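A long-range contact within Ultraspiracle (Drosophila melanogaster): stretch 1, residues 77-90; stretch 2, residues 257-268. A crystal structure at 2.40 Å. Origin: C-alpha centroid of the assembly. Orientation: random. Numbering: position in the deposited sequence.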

ATOM      1  N   PRO A  77      -6.320  13.748  -5.074  1.00 27.20           N
ATOM      2  CA  PRO A  77      -6.096  15.100  -5.599  1.00 27.52           C
ATOM      3  C   PRO A  77      -6.408  15.196  -7.098  1.00 28.41           C
ATOM      4  O   PRO A  77      -6.205  14.241  -7.857  1.00 28.26           O
ATOM      5  CB  PRO A  77      -4.622  15.369  -5.266  1.00 27.93           C
ATOM      6  CG  PRO A  77      -4.014  13.986  -5.109  1.00 27.98           C
ATOM      7  CD  PRO A  77      -5.106  13.189  -4.446  1.00 26.65           C
ATOM      8  N   LEU A  78      -6.923  16.353  -7.503  1.00 29.51           N
ATOM      9  CA  LEU A  78      -7.291  16.620  -8.892  1.00 29.05           C
ATOM     10  C   LEU A  78      -6.216  16.178  -9.878  1.00 28.98           C
ATOM     11  O   LEU A  78      -6.503  15.556 -10.896  1.00 27.13           O
ATOM     12  CB  LEU A  78      -7.545  18.114  -9.072  1.00 29.95           C
ATOM     13  CG  LEU A  78      -8.940  18.507  -9.543  1.00 34.00           C
ATOM     14  CD1 LEU A  78      -9.047  20.034  -9.634  1.00 34.09           C
ATOM     15  CD2 LEU A  78      -9.219  17.850 -10.894  1.00 33.00           C
ATOM     16  N   ASP A  79      -4.966  16.502  -9.575  1.00 29.28           N
ATOM     17  CA  ASP A  79      -3.886  16.132 -10.467  1.00 29.84           C
ATOM     18  C   ASP A  79      -3.867  14.630 -10.695  1.00 29.16           C
ATOM     19  O   ASP A  79      -3.562  14.174 -11.789  1.00 30.27           O
ATOM     20  CB  ASP A  79      -2.537  16.634  -9.927  1.00 29.28           C
ATOM     21  CG  ASP A  79      -2.442  18.166  -9.931  1.00 32.23           C
ATOM     22  OD1 ASP A  79      -3.351  18.827 -10.488  1.00 32.94           O
ATOM     23  OD2 ASP A  79      -1.463  18.721  -9.384  1.00 31.67           O
ATOM     24  N   ASP A  80      -4.213  13.860  -9.675  1.00 29.21           N
ATOM     25  CA  ASP A  80      -4.225  12.413  -9.822  1.00 28.93           C
ATOM     26  C   ASP A  80      -5.396  12.001 -10.709  1.00 28.52           C
ATOM     27  O   ASP A  80      -5.250  11.131 -11.568  1.00 28.86           O
ATOM     28  CB  ASP A  80      -4.361  11.710  -8.458  1.00 30.23           C
ATOM     29  CG  ASP A  80      -3.034  11.548  -7.730  1.00 31.34           C
ATOM     30  OD1 ASP A  80      -1.974  11.657  -8.388  1.00 32.32           O
ATOM     31  OD2 ASP A  80      -3.055  11.292  -6.500  1.00 29.20           O
ATOM     32  N   GLN A  81      -6.551  12.629 -10.492  1.00 25.99           N
ATOM     33  CA  GLN A  81      -7.761  12.313 -11.245  1.00 25.18           C
ATOM     34  C   GLN A  81      -7.543  12.485 -12.737  1.00 25.69           C
ATOM     35  O   GLN A  81      -8.025  11.684 -13.547  1.00 27.68           O
ATOM     36  CB  GLN A  81      -8.915  13.206 -10.792  1.00 23.31           C
ATOM     37  CG  GLN A  81      -9.354  12.979  -9.356  1.00 22.73           C
ATOM     38  CD  GLN A  81     -10.472  13.915  -8.960  1.00 24.64           C
ATOM     39  OE1 GLN A  81     -11.399  14.150  -9.740  1.00 25.38           O
ATOM     40  NE2 GLN A  81     -10.400  14.455  -7.750  1.00 23.10           N
ATOM     41  N   VAL A  82      -6.808  13.530 -13.092  1.00 24.49           N
ATOM     42  CA  VAL A  82      -6.517  13.831 -14.484  1.00 24.08           C
ATOM     43  C   VAL A  82      -5.642  12.747 -15.087  1.00 23.75           C
ATOM     44  O   VAL A  82      -5.882  12.313 -16.210  1.00 23.20           O
ATOM     45  CB  VAL A  82      -5.810  15.219 -14.613  1.00 23.44           C
ATOM     46  CG1 VAL A  82      -5.178  15.375 -15.990  1.00 22.23           C
ATOM     47  CG2 VAL A  82      -6.817  16.331 -14.361  1.00 21.25           C
ATOM     48  N   ILE A  83      -4.637  12.305 -14.332  1.00 23.85           N
ATOM     49  CA  ILE A  83      -3.720  11.278 -14.813  1.00 23.82           C
ATOM     50  C   ILE A  83      -4.417   9.934 -15.025  1.00 23.96           C
ATOM     51  O   ILE A  83      -4.165   9.236 -16.014  1.00 24.54           O
ATOM     52  CB  ILE A  83      -2.517  11.115 -13.842  1.00 24.82           C
ATOM     53  CG1 ILE A  83      -1.650  12.375 -13.879  1.00 25.87           C
ATOM     54  CG2 ILE A  83      -1.659   9.913 -14.236  1.00 24.26           C
ATOM     55  CD1 ILE A  83      -0.467  12.327 -12.918  1.00 28.94           C
ATOM     56  N   LEU A  84      -5.309   9.583 -14.107  1.00 24.24           N
ATOM     57  CA  LEU A  84      -6.040   8.319 -14.195  1.00 23.58           C
ATOM     58  C   LEU A  84      -6.896   8.282 -15.446  1.00 23.15           C
ATOM     59  O   LEU A  84      -6.931   7.268 -16.140  1.00 22.69           O
ATOM     60  CB  LEU A  84      -6.922   8.122 -12.956  1.00 22.04           C
ATOM     61  CG  LEU A  84      -6.147   7.932 -11.648  1.00 21.20           C
ATOM     62  CD1 LEU A  84      -7.076   8.016 -10.448  1.00 21.96           C
ATOM     63  CD2 LEU A  84      -5.440   6.597 -11.686  1.00 22.43           C
ATOM     64  N   LEU A  85      -7.590   9.382 -15.724  1.00 22.12           N
ATOM     65  CA  LEU A  85      -8.442   9.448 -16.900  1.00 23.08           C
ATOM     66  C   LEU A  85      -7.621   9.405 -18.195  1.00 23.88           C
ATOM     67  O   LEU A  85      -8.008   8.755 -19.162  1.00 23.40           O
ATOM     68  CB  LEU A  85      -9.296  10.716 -16.861  1.00 23.69           C
ATOM     69  CG  LEU A  85     -10.425  10.705 -15.830  1.00 24.68           C
ATOM     70  CD1 LEU A  85     -11.051  12.093 -15.729  1.00 25.81           C
ATOM     71  CD2 LEU A  85     -11.467   9.689 -16.235  1.00 21.83           C
ATOM     72  N   LYS A  86      -6.487  10.092 -18.204  1.00 23.37           N
ATOM     73  CA  LYS A  86      -5.625  10.130 -19.376  1.00 23.82           C
ATOM     74  C   LYS A  86      -5.060   8.744 -19.688  1.00 23.64           C
ATOM     75  O   LYS A  86      -4.840   8.384 -20.849  1.00 23.27           O
ATOM     76  CB  LYS A  86      -4.481  11.125 -19.137  1.00 24.69           C
ATOM     77  CG  LYS A  86      -3.416  11.132 -20.207  1.00 26.87           C
ATOM     78  CD  LYS A  86      -3.945  11.692 -21.511  1.00 31.48           C
ATOM     79  CE  LYS A  86      -2.896  11.575 -22.606  1.00 36.43           C
ATOM     80  NZ  LYS A  86      -1.578  12.134 -22.151  1.00 39.76           N
ATOM     81  N   ALA A  87      -4.825   7.956 -18.651  1.00 23.91           N
ATOM     82  CA  ALA A  87      -4.264   6.625 -18.851  1.00 23.58           C
ATOM     83  C   ALA A  87      -5.287   5.560 -19.204  1.00 23.04           C
ATOM     84  O   ALA A  87      -4.975   4.633 -19.919  1.00 27.40           O
ATOM     85  CB  ALA A  87      -3.469   6.195 -17.604  1.00 22.29           C
ATOM     86  N   ALA A  88      -6.519   5.684 -18.735  1.00 23.79           N
ATOM     87  CA  ALA A  88      -7.513   4.653 -19.023  1.00 22.21           C
ATOM     88  C   ALA A  88      -8.596   4.929 -20.076  1.00 21.88           C
ATOM     89  O   ALA A  88      -9.257   3.979 -20.509  1.00 21.25           O
ATOM     90  CB  ALA A  88      -8.192   4.209 -17.697  1.00 19.89           C
ATOM     91  N   TRP A  89      -8.781   6.179 -20.509  1.00 21.69           N
ATOM     92  CA  TRP A  89      -9.861   6.478 -21.467  1.00 21.57           C
ATOM     93  C   TRP A  89     -10.024   5.563 -22.685  1.00 22.81           C
ATOM     94  O   TRP A  89     -11.124   5.041 -22.910  1.00 22.02           O
ATOM     95  CB  TRP A  89      -9.820   7.946 -21.917  1.00 22.28           C
ATOM     96  CG  TRP A  89      -8.838   8.330 -22.988  1.00 25.05           C
ATOM     97  CD1 TRP A  89      -7.528   8.688 -22.819  1.00 26.79           C
ATOM     98  CD2 TRP A  89      -9.123   8.511 -24.383  1.00 26.25           C
ATOM     99  NE1 TRP A  89      -6.981   9.092 -24.018  1.00 26.99           N
ATOM    100  CE2 TRP A  89      -7.935   8.991 -24.996  1.00 27.21           C
ATOM    101  CE3 TRP A  89     -10.263   8.317 -25.175  1.00 26.74           C
ATOM    102  CZ2 TRP A  89      -7.858   9.277 -26.369  1.00 26.00           C
ATOM    103  CZ3 TRP A  89     -10.181   8.605 -26.547  1.00 27.69           C
ATOM    104  CH2 TRP A  89      -8.985   9.080 -27.123  1.00 26.19           C
ATOM    105  N   ILE A  90      -8.964   5.357 -23.465  1.00 21.95           N
ATOM    106  CA  ILE A  90      -9.066   4.487 -24.634  1.00 22.07           C
ATOM    107  C   ILE A  90      -9.470   3.057 -24.253  1.00 23.79           C
ATOM    108  O   ILE A  90     -10.330   2.471 -24.910  1.00 25.20           O
ATOM    109  CB  ILE A  90      -7.736   4.441 -25.434  1.00 22.84           C
ATOM    110  CG1 ILE A  90      -7.402   5.838 -25.951  1.00 21.51           C
ATOM    111  CG2 ILE A  90      -7.857   3.488 -26.615  1.00 20.93           C
ATOM    112  CD1 ILE A  90      -6.079   5.919 -26.649  1.00 24.46           C
ATOM    113  N   PRO A 257      -4.207  19.922 -25.092  1.00 43.23           N
ATOM    114  CA  PRO A 257      -3.898  18.637 -24.455  1.00 41.54           C
ATOM    115  C   PRO A 257      -5.089  18.113 -23.660  1.00 40.25           C
ATOM    116  O   PRO A 257      -5.709  18.848 -22.889  1.00 38.78           O
ATOM    117  CB  PRO A 257      -2.704  18.970 -23.570  1.00 42.29           C
ATOM    118  CG  PRO A 257      -2.970  20.400 -23.188  1.00 43.92           C
ATOM    119  CD  PRO A 257      -3.418  21.013 -24.491  1.00 42.94           C
ATOM    120  N   LEU A 258      -5.396  16.836 -23.864  1.00 38.96           N
ATOM    121  CA  LEU A 258      -6.520  16.176 -23.210  1.00 37.98           C
ATOM    122  C   LEU A 258      -6.536  16.433 -21.707  1.00 38.39           C
ATOM    123  O   LEU A 258      -7.605  16.597 -21.114  1.00 37.59           O
ATOM    124  CB  LEU A 258      -6.471  14.672 -23.503  1.00 36.74           C
ATOM    125  CG  LEU A 258      -7.630  13.751 -23.089  1.00 36.14           C
ATOM    126  CD1 LEU A 258      -8.948  14.206 -23.699  1.00 34.51           C
ATOM    127  CD2 LEU A 258      -7.297  12.331 -23.534  1.00 35.49           C
ATOM    128  N   GLU A 259      -5.356  16.472 -21.093  1.00 39.25           N
ATOM    129  CA  GLU A 259      -5.260  16.734 -19.655  1.00 40.92           C
ATOM    130  C   GLU A 259      -6.090  17.960 -19.278  1.00 40.37           C
ATOM    131  O   GLU A 259      -6.849  17.933 -18.305  1.00 40.53           O
ATOM    132  CB  GLU A 259      -3.812  16.993 -19.232  1.00 42.28           C
ATOM    133  CG  GLU A 259      -2.895  15.788 -19.231  1.00 44.09           C
ATOM    134  CD  GLU A 259      -2.586  15.285 -20.623  1.00 47.76           C
ATOM    135  OE1 GLU A 259      -2.498  16.117 -21.560  1.00 46.76           O
ATOM    136  OE2 GLU A 259      -2.417  14.053 -20.776  1.00 49.52           O
ATOM    137  N   GLU A 260      -5.940  19.033 -20.055  1.00 38.57           N
ATOM    138  CA  GLU A 260      -6.668  20.267 -19.798  1.00 37.36           C
ATOM    139  C   GLU A 260      -8.170  20.075 -19.896  1.00 35.68           C
ATOM    140  O   GLU A 260      -8.918  20.559 -19.052  1.00 35.44           O
ATOM    141  CB  GLU A 260      -6.233  21.356 -20.774  1.00 38.72           C
ATOM    142  CG  GLU A 260      -4.922  22.034 -20.424  1.00 41.47           C
ATOM    143  CD  GLU A 260      -4.516  23.066 -21.464  1.00 44.36           C
ATOM    144  OE1 GLU A 260      -5.389  23.867 -21.882  1.00 45.29           O
ATOM    145  OE2 GLU A 260      -3.327  23.078 -21.860  1.00 43.89           O
ATOM    146  N   LEU A 261      -8.610  19.365 -20.927  1.00 33.52           N
ATOM    147  CA  LEU A 261     -10.032  19.142 -21.127  1.00 31.99           C
ATOM    148  C   LEU A 261     -10.639  18.374 -19.953  1.00 30.69           C
ATOM    149  O   LEU A 261     -11.744  18.684 -19.511  1.00 30.20           O
ATOM    150  CB  LEU A 261     -10.264  18.403 -22.450  1.00 33.31           C
ATOM    151  CG  LEU A 261      -9.921  19.143 -23.761  1.00 33.09           C
ATOM    152  CD1 LEU A 261      -8.482  19.611 -23.753  1.00 34.36           C
ATOM    153  CD2 LEU A 261     -10.127  18.214 -24.939  1.00 33.16           C
ATOM    154  N   PHE A 262      -9.912  17.383 -19.447  1.00 28.59           N
ATOM    155  CA  PHE A 262     -10.376  16.594 -18.310  1.00 28.84           C
ATOM    156  C   PHE A 262     -10.437  17.471 -17.061  1.00 29.40           C
ATOM    157  O   PHE A 262     -11.419  17.468 -16.311  1.00 30.16           O
ATOM    158  CB  PHE A 262      -9.420  15.421 -18.036  1.00 28.60           C
ATOM    159  CG  PHE A 262      -9.603  14.244 -18.953  1.00 25.82           C
ATOM    160  CD1 PHE A 262     -10.852  13.941 -19.486  1.00 24.32           C
ATOM    161  CD2 PHE A 262      -8.521  13.411 -19.244  1.00 26.16           C
ATOM    162  CE1 PHE A 262     -11.030  12.818 -20.302  1.00 27.24           C
ATOM    163  CE2 PHE A 262      -8.678  12.277 -20.061  1.00 26.90           C
ATOM    164  CZ  PHE A 262      -9.939  11.979 -20.593  1.00 26.70           C
ATOM    165  N   LEU A 263      -9.370  18.221 -16.841  1.00 30.73           N
ATOM    166  CA  LEU A 263      -9.274  19.108 -15.688  1.00 32.03           C
ATOM    167  C   LEU A 263     -10.427  20.099 -15.658  1.00 32.60           C
ATOM    168  O   LEU A 263     -11.003  20.367 -14.601  1.00 32.64           O
ATOM    169  CB  LEU A 263      -7.956  19.881 -15.737  1.00 32.49           C
ATOM    170  CG  LEU A 263      -7.209  20.122 -14.430  1.00 34.99           C
ATOM    171  CD1 LEU A 263      -6.052  21.070 -14.702  1.00 35.97           C
ATOM    172  CD2 LEU A 263      -8.134  20.699 -13.380  1.00 36.78           C
ATOM    173  N   GLU A 264     -10.762  20.640 -16.825  1.00 32.52           N
ATOM    174  CA  GLU A 264     -11.827  21.620 -16.920  1.00 32.87           C
ATOM    175  C   GLU A 264     -13.202  21.043 -16.638  1.00 31.80           C
ATOM    176  O   GLU A 264     -14.021  21.698 -15.985  1.00 31.71           O
ATOM    177  CB  GLU A 264     -11.780  22.302 -18.291  1.00 36.93           C
ATOM    178  CG  GLU A 264     -10.386  22.876 -18.608  1.00 42.17           C
ATOM    179  CD  GLU A 264     -10.338  23.703 -19.886  1.00 45.16           C
ATOM    180  OE1 GLU A 264     -10.969  23.290 -20.892  1.00 47.31           O
ATOM    181  OE2 GLU A 264      -9.651  24.755 -19.880  1.00 45.63           O
ATOM    182  N   GLN A 265     -13.475  19.823 -17.103  1.00 30.31           N
ATOM    183  CA  GLN A 265     -14.786  19.242 -16.829  1.00 28.46           C
ATOM    184  C   GLN A 265     -14.864  18.874 -15.352  1.00 29.84           C
ATOM    185  O   GLN A 265     -15.898  19.070 -14.714  1.00 30.36           O
ATOM    186  CB  GLN A 265     -15.050  17.999 -17.685  1.00 27.33           C
ATOM    187  CG  GLN A 265     -16.517  17.563 -17.650  1.00 25.91           C
ATOM    188  CD  GLN A 265     -16.822  16.371 -18.536  1.00 25.16           C
ATOM    189  OE1 GLN A 265     -16.272  16.243 -19.625  1.00 27.18           O
ATOM    190  NE2 GLN A 265     -17.727  15.508 -18.087  1.00 24.95           N
ATOM    191  N   LEU A 266     -13.768  18.351 -14.804  1.00 29.34           N
ATOM    192  CA  LEU A 266     -13.756  17.977 -13.397  1.00 30.51           C
ATOM    193  C   LEU A 266     -13.988  19.179 -12.493  1.00 32.01           C
ATOM    194  O   LEU A 266     -14.770  19.102 -11.548  1.00 31.20           O
ATOM    195  CB  LEU A 266     -12.432  17.287 -13.032  1.00 28.63           C
ATOM    196  CG  LEU A 266     -12.328  15.836 -13.506  1.00 27.01           C
ATOM    197  CD1 LEU A 266     -10.928  15.306 -13.292  1.00 25.97           C
ATOM    198  CD2 LEU A 266     -13.349  14.992 -12.775  1.00 24.71           C
ATOM    199  N   GLU A 267     -13.320  20.293 -12.789  1.00 35.45           N
ATOM    200  CA  GLU A 267     -13.454  21.507 -11.984  1.00 36.96           C
ATOM    201  C   GLU A 267     -14.820  22.145 -12.149  1.00 38.22           C
ATOM    202  O   GLU A 267     -15.139  23.125 -11.485  1.00 38.82           O
ATOM    203  CB  GLU A 267     -12.373  22.527 -12.352  1.00 38.84           C
ATOM    204  CG  GLU A 267     -10.966  22.103 -11.971  1.00 41.99           C
ATOM    205  CD  GLU A 267      -9.913  23.122 -12.388  1.00 45.60           C
ATOM    206  OE1 GLU A 267      -9.846  23.452 -13.593  1.00 46.43           O
ATOM    207  OE2 GLU A 267      -9.143  23.588 -11.515  1.00 48.21           O
ATOM    208  N   ALA A 268     -15.631  21.577 -13.027  1.00 39.46           N
ATOM    209  CA  ALA A 268     -16.959  22.110 -13.261  1.00 41.43           C
ATOM    210  C   ALA A 268     -17.994  21.207 -12.615  1.00 43.29           C
ATOM    211  O   ALA A 268     -17.727  20.035 -12.350  1.00 44.39           O
ATOM    212  CB  ALA A 268     -17.216  22.217 -14.752  1.00 40.83           C
TER

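The ring of Phe-262 lies in a pocket made by a single helix, with Val-82, Leu-85, Lys-86 and Trp-89 around it. Part of that pocket is backbone. Phe-262 CE2 is 3.6 Å from Leu-85 C and also 3.6 Å from Lys-86 N. Leu-85 CB sits over one face of the Phe-262 ring, 3.8 Å from its centroid and 20° off the normal, a CH-pi contact. Trp-89 CB lies at the ring edge, 4.2 Å from Phe-262 CZ. A flat aromatic side chain suits this place because it can lie close against the helix backbone while its face meets an aliphatic carbon.

The pocket belongs to helix 78-90, and the ring comes from helix 258-266. The helix axes approach to 9.3 Å, and their N-to-C directions differ by 126°. The closest pair of CA atoms is that of Val-82 and Glu-259, 6.1 Å apart. The two stretches together bury 653 Å² against each other, although at least 169 positions separate any touching residues in sequence.

One turn after Phe-262, Leu-266 makes a second knob. It sits among Leu-78, Gln-81, Val-82 and Leu-85. Leu-266 CD1 is 3.9 Å from Leu-78 CD2 and 4.0 Å from Leu-85 CD1. Leu-266 CD2 is 3.7 Å from Gln-81 OE1. This last contact is packing only. Leucine suits the hole because it is apolar and long enough to reach in.

Val-82 serves both knobs and also packs on Leu-263. Val-82 CG2 is 3.8 Å from Leu-263 CG, and Val-82 CG1 is 3.8 Å from Glu-259 O. Valine is short, which suits a position where the backbones come close. Leu-78 extends the apolar surface, with Leu-78 CD1 3.9 Å from Leu-263 CD2. Leu-78 CD1 is also 3.7 Å from Glu-267 CG, so the aliphatic part of an exposed glutamate covers this end of the contact.

At the other end, Leu-258 points toward helix 78-90. Leu-258 CD2 lies over one face of the Trp-89 ring, 3.7 Å from the centroid of the five-membered ring and 29° off the normal. This is a second CH-pi contact. Leu-258 CD2 is also 3.3 Å from Trp-89 NE1. Both residues are buried, and the broad indole face offers the methyl a flat apolar seat.

A single salt bridge joins the stretches. Lys-86 NZ donates a hydrogen bond to Glu-259 OE2 at 2.5 Å, a short distance. Both residues are partly exposed. The CA-to-CB bonds of both point sideways relative to the other stretch, and the end of Glu-259 comes nearer. Lys-86 has chi1 t and chi2 p, while Glu-259 has chi1 m and chi2 p. The lysine chain also packs, with Lys-86 CD 4.0 Å from Leu-258 CD2. Long side chains suit these positions because their aliphatic parts can pack while their charged ends pair.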